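Hypothetical sugar ABC-transporter sugar binding protein (Arthrobacter globiformis, PDB 7BVT) binds cyclic alpha-maltosyl-1,6-maltose outside the cell and probably delivers it to an ABC transporter for uptake. Local coordinates at residues 131-143 with 291-303. Residues are numbered along the deposited sequence; the frame is centred on the assembly and turned at random.
Sequences KQVSVPVSANNLG and ATNLGGEQAMVFE. With GLC (alpha-D-glucopyranose), chain B.
Ser138 holds OG between its backbone N and carbonyl carbon (chi1 71°), and Glu297 bends at chi2 (73°), which folds its carboxylate back over that hydroxyl. Ser138 OG then works twice: it donates to Glu297 OE1 at 2.8 Å, arriving from above the carboxylate plane, and accepts from Glu297 N at 2.9 Å. Trp36 NE1 and Tyr35 OH donate further hydrogen bonds to OE1 and OE2 of this carboxylate. Glu297 O closes the group, receiving Val137 N at 2.9 Å and Ser138 N at 3.2 Å from one face of its carbonyl plane. With an alanine at Ser138, Glu297 N would probably be left without this acceptor, and the carboxylate would lose one of its donors, though Tyr35 and Trp36 still hold it.

This group of bonds lies where the antiparallel pairing shifts by one residue, between Pro136–Gln298 and Asn140–Gly295. Water 4 bridges Ser138 O, Gly295 O and Gln298 NE2 there. Farther along, Thr292 OG1 donates to Leu142 O at 2.6 Å, in the carbonyl plane and on a lone pair.

Asn140 turns its amide across Gly295, and ND2 meets glucose O2 at 2.9 Å, almost straight (174°); Gly296 N adds a weak bond to the same oxygen. The paired strands thus form part of the sugar pocket, their backbone and amide N-H groups offered to a ligand hydroxyl.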
ATOM      1  N   LYS A 131     -12.769 -18.078  -0.661  1.00 19.22           N
ATOM      2  CA  LYS A 131     -13.836 -17.060  -0.802  1.00 17.67           C
ATOM      3  C   LYS A 131     -13.226 -15.683  -1.076  1.00 16.46           C
ATOM      4  O   LYS A 131     -12.171 -15.355  -0.500  1.00 17.54           O
ATOM      5  CB  LYS A 131     -14.605 -16.976   0.510  1.00 17.50           C
ATOM      6  CG  LYS A 131     -15.372 -18.257   0.876  1.00 24.01           C
ATOM      7  CD  LYS A 131     -15.890 -18.245   2.313  1.00 29.67           C
ATOM      8  CE  LYS A 131     -17.074 -19.179   2.489  1.00 38.07           C
ATOM      9  NZ  LYS A 131     -17.242 -19.649   3.888  1.00 42.01           N
ATOM     10  N   GLN A 132     -13.878 -14.907  -1.911  1.00 16.85           N
ATOM     11  CA  GLN A 132     -13.458 -13.513  -2.136  1.00 15.72           C
ATOM     12  C   GLN A 132     -14.049 -12.728  -0.967  1.00 16.41           C
ATOM     13  O   GLN A 132     -15.175 -12.230  -1.099  1.00 16.50           O
ATOM     14  CB  GLN A 132     -13.966 -13.055  -3.478  1.00 17.30           C
ATOM     15  CG  GLN A 132     -13.387 -11.723  -3.872  1.00 17.59           C
ATOM     16  CD  GLN A 132     -11.928 -11.837  -4.224  1.00 19.67           C
ATOM     17  OE1 GLN A 132     -11.559 -12.531  -5.171  1.00 19.16           O
ATOM     18  NE2 GLN A 132     -11.069 -11.178  -3.459  1.00 16.36           N
ATOM     19  N   VAL A 133     -13.306 -12.650   0.131  1.00 15.19           N
ATOM     20  CA  VAL A 133     -13.870 -12.075   1.388  1.00 16.22           C
ATOM     21  C   VAL A 133     -13.647 -10.555   1.442  1.00 16.19           C
ATOM     22  O   VAL A 133     -14.305  -9.890   2.239  1.00 17.60           O
ATOM     23  CB  VAL A 133     -13.304 -12.729   2.647  1.00 16.77           C
ATOM     24  CG1 VAL A 133     -13.746 -14.189   2.712  1.00 17.58           C
ATOM     25  CG2 VAL A 133     -11.786 -12.536   2.795  1.00 18.18           C
ATOM     26  N   SER A 134     -12.744 -10.002   0.635  1.00 14.89           N
ATOM     27  CA  SER A 134     -12.551  -8.553   0.492  1.00 14.49           C
ATOM     28  C   SER A 134     -12.398  -8.178  -0.991  1.00 15.83           C
ATOM     29  O   SER A 134     -11.985  -8.990  -1.843  1.00 15.86           O
ATOM     30  CB  SER A 134     -11.389  -8.029   1.324  1.00 16.18           C
ATOM     31  OG  SER A 134     -10.146  -8.527   0.852  1.00 16.23           O
ATOM     32  N   VAL A 135     -12.700  -6.933  -1.268  1.00 15.03           N
ATOM     33  CA  VAL A 135     -12.400  -6.325  -2.579  1.00 15.61           C
ATOM     34  C   VAL A 135     -11.814  -4.967  -2.271  1.00 16.67           C
ATOM     35  O   VAL A 135     -12.318  -4.244  -1.417  1.00 16.22           O
ATOM     36  CB  VAL A 135     -13.635  -6.305  -3.502  1.00 16.12           C
ATOM     37  CG1 VAL A 135     -14.758  -5.460  -2.917  1.00 17.39           C
ATOM     38  CG2 VAL A 135     -13.310  -5.863  -4.903  1.00 18.65           C
ATOM     39  N   PRO A 136     -10.791  -4.521  -2.986  1.00 15.24           N
ATOM     40  CA  PRO A 136     -10.307  -3.158  -2.783  1.00 15.20           C
ATOM     41  C   PRO A 136     -11.321  -2.134  -3.291  1.00 15.15           C
ATOM     42  O   PRO A 136     -11.941  -2.312  -4.302  1.00 16.11           O
ATOM     43  CB  PRO A 136      -9.037  -3.130  -3.629  1.00 15.87           C
ATOM     44  CG  PRO A 136      -9.293  -4.106  -4.731  1.00 15.62           C
ATOM     45  CD  PRO A 136     -10.029  -5.217  -4.025  1.00 16.35           C
ATOM     46  N   VAL A 137     -11.443  -1.032  -2.555  1.00 14.87           N
ATOM     47  CA  VAL A 137     -12.255   0.137  -2.956  1.00 15.16           C
ATOM     48  C   VAL A 137     -11.395   1.380  -3.045  1.00 15.63           C
ATOM     49  O   VAL A 137     -11.909   2.397  -3.520  1.00 17.30           O
ATOM     50  CB  VAL A 137     -13.436   0.336  -1.999  1.00 16.48           C
ATOM     51  CG1 VAL A 137     -14.411  -0.808  -2.210  1.00 18.00           C
ATOM     52  CG2 VAL A 137     -13.033   0.466  -0.551  1.00 17.15           C
ATOM     53  N   SER A 138     -10.119   1.301  -2.682  1.00 15.57           N
ATOM     54  CA  SER A 138      -9.127   2.346  -3.025  1.00 17.29           C
ATOM     55  C   SER A 138      -7.762   1.673  -3.121  1.00 15.79           C
ATOM     56  O   SER A 138      -7.637   0.517  -2.643  1.00 16.31           O
ATOM     57  CB  SER A 138      -9.077   3.410  -1.999  1.00 17.31           C
ATOM     58  OG  SER A 138      -8.497   2.937  -0.810  1.00 19.26           O
ATOM     59  N   ALA A 139      -6.817   2.301  -3.762  1.00 16.96           N
ATOM     60  CA  ALA A 139      -5.448   1.752  -3.809  1.00 17.08           C
ATOM     61  C   ALA A 139      -4.449   2.890  -3.747  1.00 17.02           C
ATOM     62  O   ALA A 139      -4.759   4.043  -4.016  1.00 17.90           O
ATOM     63  CB  ALA A 139      -5.256   0.937  -5.054  1.00 17.30           C
ATOM     64  N   ASN A 140      -3.247   2.527  -3.345  1.00 16.79           N
ATOM     65  CA  ASN A 140      -2.066   3.394  -3.364  1.00 16.66           C
ATOM     66  C   ASN A 140      -0.854   2.480  -3.519  1.00 15.55           C
ATOM     67  O   ASN A 140      -0.979   1.223  -3.428  1.00 16.23           O
ATOM     68  CB  ASN A 140      -2.004   4.262  -2.117  1.00 17.40           C
ATOM     69  CG  ASN A 140      -1.943   3.486  -0.821  1.00 19.28           C
ATOM     70  OD1 ASN A 140      -1.043   2.670  -0.638  1.00 19.94           O
ATOM     71  ND2 ASN A 140      -2.782   3.833   0.132  1.00 22.93           N
ATOM     72  N   ASN A 141       0.285   3.065  -3.830  1.00 15.65           N
ATOM     73  CA  ASN A 141       1.533   2.308  -3.934  1.00 16.22           C
ATOM     74  C   ASN A 141       2.719   3.226  -3.702  1.00 16.80           C
ATOM     75  O   ASN A 141       2.574   4.449  -3.538  1.00 17.22           O
ATOM     76  CB  ASN A 141       1.599   1.459  -5.209  1.00 14.48           C
ATOM     77  CG  ASN A 141       1.740   2.271  -6.472  1.00 16.70           C
ATOM     78  OD1 ASN A 141       2.590   3.174  -6.581  1.00 17.51           O
ATOM     79  ND2 ASN A 141       0.961   1.907  -7.464  1.00 15.96           N
ATOM     80  N   LEU A 142       3.855   2.584  -3.497  1.00 16.12           N
ATOM     81  CA  LEU A 142       5.094   3.316  -3.182  1.00 16.38           C
ATOM     82  C   LEU A 142       5.778   3.690  -4.482  1.00 14.75           C
ATOM     83  O   LEU A 142       5.915   2.863  -5.370  1.00 15.52           O
ATOM     84  CB  LEU A 142       6.011   2.467  -2.311  1.00 14.69           C
ATOM     85  CG  LEU A 142       5.569   2.333  -0.872  1.00 17.33           C
ATOM     86  CD1 LEU A 142       6.419   1.262  -0.163  1.00 19.03           C
ATOM     87  CD2 LEU A 142       5.717   3.615  -0.142  1.00 20.76           C
ATOM     88  N   GLY A 143       6.290   4.905  -4.490  1.00 15.32           N
ATOM     89  CA  GLY A 143       6.998   5.456  -5.634  1.00 15.38           C
ATOM     90  C   GLY A 143       8.242   6.164  -5.182  1.00 16.75           C
ATOM     91  O   GLY A 143       8.511   6.276  -3.980  1.00 17.40           O
ATOM     92  N   ALA A 291       8.900  -3.381  -9.379  1.00 16.97           N
ATOM     93  CA  ALA A 291       7.921  -3.809  -8.363  1.00 16.24           C
ATOM     94  C   ALA A 291       7.610  -2.641  -7.461  1.00 16.08           C
ATOM     95  O   ALA A 291       8.490  -1.835  -7.221  1.00 19.44           O
ATOM     96  CB  ALA A 291       8.443  -4.967  -7.534  1.00 17.69           C
ATOM     97  N   THR A 292       6.423  -2.697  -6.876  1.00 16.66           N
ATOM     98  CA  THR A 292       6.078  -1.847  -5.738  1.00 17.26           C
ATOM     99  C   THR A 292       5.094  -2.580  -4.823  1.00 15.99           C
ATOM    100  O   THR A 292       4.793  -3.748  -5.091  1.00 15.61           O
ATOM    101  CB  THR A 292       5.623  -0.468  -6.217  1.00 19.43           C
ATOM    102  OG1 THR A 292       5.550   0.326  -5.036  1.00 20.40           O
ATOM    103  CG2 THR A 292       4.299  -0.514  -6.924  1.00 19.68           C
ATOM    104  N   ASN A 293       4.692  -1.898  -3.747  1.00 14.32           N
ATOM    105  CA  ASN A 293       3.866  -2.470  -2.662  1.00 13.85           C
ATOM    106  C   ASN A 293       2.521  -1.724  -2.637  1.00 15.29           C
ATOM    107  O   ASN A 293       2.537  -0.505  -2.800  1.00 14.64           O
ATOM    108  CB  ASN A 293       4.588  -2.302  -1.332  1.00 14.45           C
ATOM    109  CG  ASN A 293       4.344  -3.445  -0.384  1.00 14.80           C
ATOM    110  OD1 ASN A 293       3.375  -4.192  -0.520  1.00 15.25           O
ATOM    111  ND2 ASN A 293       5.240  -3.546   0.557  1.00 15.89           N
ATOM    112  N   LEU A 294       1.416  -2.442  -2.509  1.00 15.06           N
ATOM    113  CA  LEU A 294       0.040  -1.890  -2.522  1.00 14.66           C
ATOM    114  C   LEU A 294      -0.466  -1.575  -1.123  1.00 16.32           C
ATOM    115  O   LEU A 294      -0.360  -2.395  -0.225  1.00 17.15           O
ATOM    116  CB  LEU A 294      -0.909  -2.861  -3.190  1.00 15.07           C
ATOM    117  CG  LEU A 294      -0.723  -3.011  -4.694  1.00 16.61           C
ATOM    118  CD1 LEU A 294      -1.316  -4.306  -5.207  1.00 17.33           C
ATOM    119  CD2 LEU A 294      -1.317  -1.802  -5.413  1.00 18.35           C
ATOM    120  N   GLY A 295      -1.053  -0.394  -0.986  1.00 15.62           N
ATOM    121  CA  GLY A 295      -1.859  -0.025   0.185  1.00 15.90           C
ATOM    122  C   GLY A 295      -3.274   0.271  -0.215  1.00 16.25           C
ATOM    123  O   GLY A 295      -3.623   0.099  -1.388  1.00 15.11           O
ATOM    124  N   GLY A 296      -4.037   0.710   0.756  1.00 17.91           N
ATOM    125  CA  GLY A 296      -5.385   1.213   0.487  1.00 18.22           C
ATOM    126  C   GLY A 296      -6.468   0.391   1.151  1.00 17.88           C
ATOM    127  O   GLY A 296      -6.153  -0.554   1.919  1.00 17.49           O
ATOM    128  N   GLU A 297      -7.720   0.769   0.883  1.00 15.07           N
ATOM    129  CA  GLU A 297      -8.867   0.242   1.647  1.00 15.01           C
ATOM    130  C   GLU A 297      -9.564  -0.899   0.920  1.00 15.06           C
ATOM    131  O   GLU A 297      -9.707  -0.825  -0.302  1.00 15.83           O
ATOM    132  CB  GLU A 297      -9.871   1.354   1.871  1.00 16.42           C
ATOM    133  CG  GLU A 297      -9.439   2.261   3.007  1.00 18.02           C
ATOM    134  CD  GLU A 297      -8.276   3.200   2.725  1.00 16.90           C
ATOM    135  OE1 GLU A 297      -8.359   3.970   1.773  1.00 18.73           O
ATOM    136  OE2 GLU A 297      -7.279   3.117   3.458  1.00 20.47           O
ATOM    137  N   GLN A 298      -9.990  -1.887   1.689  1.00 16.04           N
ATOM    138  CA  GLN A 298     -10.684  -3.081   1.194  1.00 15.46           C
ATOM    139  C   GLN A 298     -12.074  -3.099   1.834  1.00 15.90           C
ATOM    140  O   GLN A 298     -12.152  -2.869   3.040  1.00 17.23           O
ATOM    141  CB  GLN A 298      -9.949  -4.346   1.618  1.00 15.30           C
ATOM    142  CG  GLN A 298      -8.426  -4.268   1.522  1.00 15.11           C
ATOM    143  CD  GLN A 298      -7.893  -3.927   0.164  1.00 14.64           C
ATOM    144  OE1 GLN A 298      -8.174  -4.621  -0.818  1.00 16.09           O
ATOM    145  NE2 GLN A 298      -7.084  -2.887   0.063  1.00 15.38           N
ATOM    146  N   ALA A 299     -13.091  -3.515   1.082  1.00 14.53           N
ATOM    147  CA  ALA A 299     -14.448  -3.653   1.654  1.00 15.01           C
ATOM    148  C   ALA A 299     -14.678  -5.128   1.928  1.00 15.83           C
ATOM    149  O   ALA A 299     -14.297  -5.948   1.087  1.00 15.43           O
ATOM    150  CB  ALA A 299     -15.479  -3.061   0.718  1.00 16.58           C
ATOM    151  N   MET A 300     -15.359  -5.417   3.000  1.00 15.79           N
ATOM    152  CA  MET A 300     -15.701  -6.771   3.512  1.00 15.28           C
ATOM    153  C   MET A 300     -17.185  -6.760   3.914  1.00 16.70           C
ATOM    154  O   MET A 300     -17.615  -5.758   4.507  1.00 17.25           O
ATOM    155  CB  MET A 300     -14.846  -7.089   4.728  1.00 15.68           C
ATOM    156  CG  MET A 300     -13.375  -7.242   4.365  1.00 16.39           C
ATOM    157  SD  MET A 300     -12.349  -6.926   5.785  1.00 18.83           S
ATOM    158  CE  MET A 300     -12.165  -5.139   5.642  1.00 18.77           C
ATOM    159  N   VAL A 301     -17.914  -7.810   3.581  1.00 17.14           N
ATOM    160  CA  VAL A 301     -19.359  -7.964   3.957  1.00 17.68           C
ATOM    161  C   VAL A 301     -19.448  -9.030   5.028  1.00 18.12           C
ATOM    162  O   VAL A 301     -19.013 -10.164   4.785  1.00 17.82           O
ATOM    163  CB  VAL A 301     -20.224  -8.301   2.746  1.00 16.14           C
ATOM    164  CG1 VAL A 301     -21.651  -8.665   3.151  1.00 18.28           C
ATOM    165  CG2 VAL A 301     -20.175  -7.237   1.684  1.00 16.28           C
ATOM    166  N   PHE A 302     -19.935  -8.700   6.215  1.00 17.07           N
ATOM    167  CA  PHE A 302     -20.138  -9.696   7.277  1.00 18.71           C
ATOM    168  C   PHE A 302     -21.404 -10.511   6.930  1.00 21.98           C
ATOM    169  O   PHE A 302     -22.437  -9.918   6.568  1.00 24.55           O
ATOM    170  CB  PHE A 302     -20.285  -9.051   8.660  1.00 19.31           C
ATOM    171  CG  PHE A 302     -18.984  -8.572   9.230  1.00 18.66           C
ATOM    172  CD1 PHE A 302     -18.073  -9.479   9.743  1.00 19.46           C
ATOM    173  CD2 PHE A 302     -18.636  -7.235   9.169  1.00 21.11           C
ATOM    174  CE1 PHE A 302     -16.868  -9.038  10.259  1.00 18.40           C
ATOM    175  CE2 PHE A 302     -17.413  -6.802   9.669  1.00 19.31           C
ATOM    176  CZ  PHE A 302     -16.539  -7.713  10.191  1.00 17.57           C
ATOM    177  N   GLU A 303     -21.321 -11.834   6.986  1.00 24.01           N
ATOM    178  CA  GLU A 303     -22.433 -12.705   6.529  1.00 26.57           C
ATOM    179  C   GLU A 303     -23.616 -12.606   7.484  1.00 28.11           C
ATOM    180  O   GLU A 303     -23.423 -12.769   8.680  1.00 29.18           O
ATOM    181  CB  GLU A 303     -21.994 -14.151   6.461  1.00 30.55           C
ATOM    182  CG  GLU A 303     -22.942 -14.944   5.589  1.00 39.55           C
ATOM    183  CD  GLU A 303     -22.226 -16.165   5.085  1.00 44.93           C
ATOM    184  OE1 GLU A 303     -21.879 -17.007   5.938  1.00 45.61           O
ATOM    185  OE2 GLU A 303     -21.911 -16.187   3.883  1.00 50.04           O
TER
HETATM  186  C1  GLC B   2      -0.468   3.232   3.786  1.00 26.87           C
HETATM  187  C2  GLC B   2      -1.169   2.055   3.182  1.00 25.75           C
HETATM  188  C3  GLC B   2      -1.173   0.893   4.144  1.00 25.80           C
HETATM  189  C4  GLC B   2       0.280   0.614   4.561  1.00 24.40           C
HETATM  190  C5  GLC B   2       0.858   1.847   5.243  1.00 24.92           C
HETATM  191  C6  GLC B   2       2.325   1.610   5.641  1.00 26.69           C
HETATM  192  O2  GLC B   2      -2.437   2.493   2.730  1.00 25.85           O
HETATM  193  O3  GLC B   2      -1.800  -0.236   3.513  1.00 25.47           O
HETATM  194  O4  GLC B   2       0.364  -0.450   5.489  1.00 26.87           O
HETATM  195  O5  GLC B   2       0.849   2.901   4.312  1.00 24.65           O
HETATM  196  O6  GLC B   2       2.655   2.542   6.668  1.00 28.65           O
HETATM  197  O   HOH W   1     -19.186 -17.139   4.241  1.00 39.91           O
HETATM  198  O   HOH W   2     -16.966 -10.005   2.034  1.00 17.27           O
HETATM  199  O   HOH W   3      -9.005  -7.159  -1.282  1.00 17.49           O
HETATM  200  O   HOH W   4      -5.870  -1.548  -2.235  1.00 15.56           O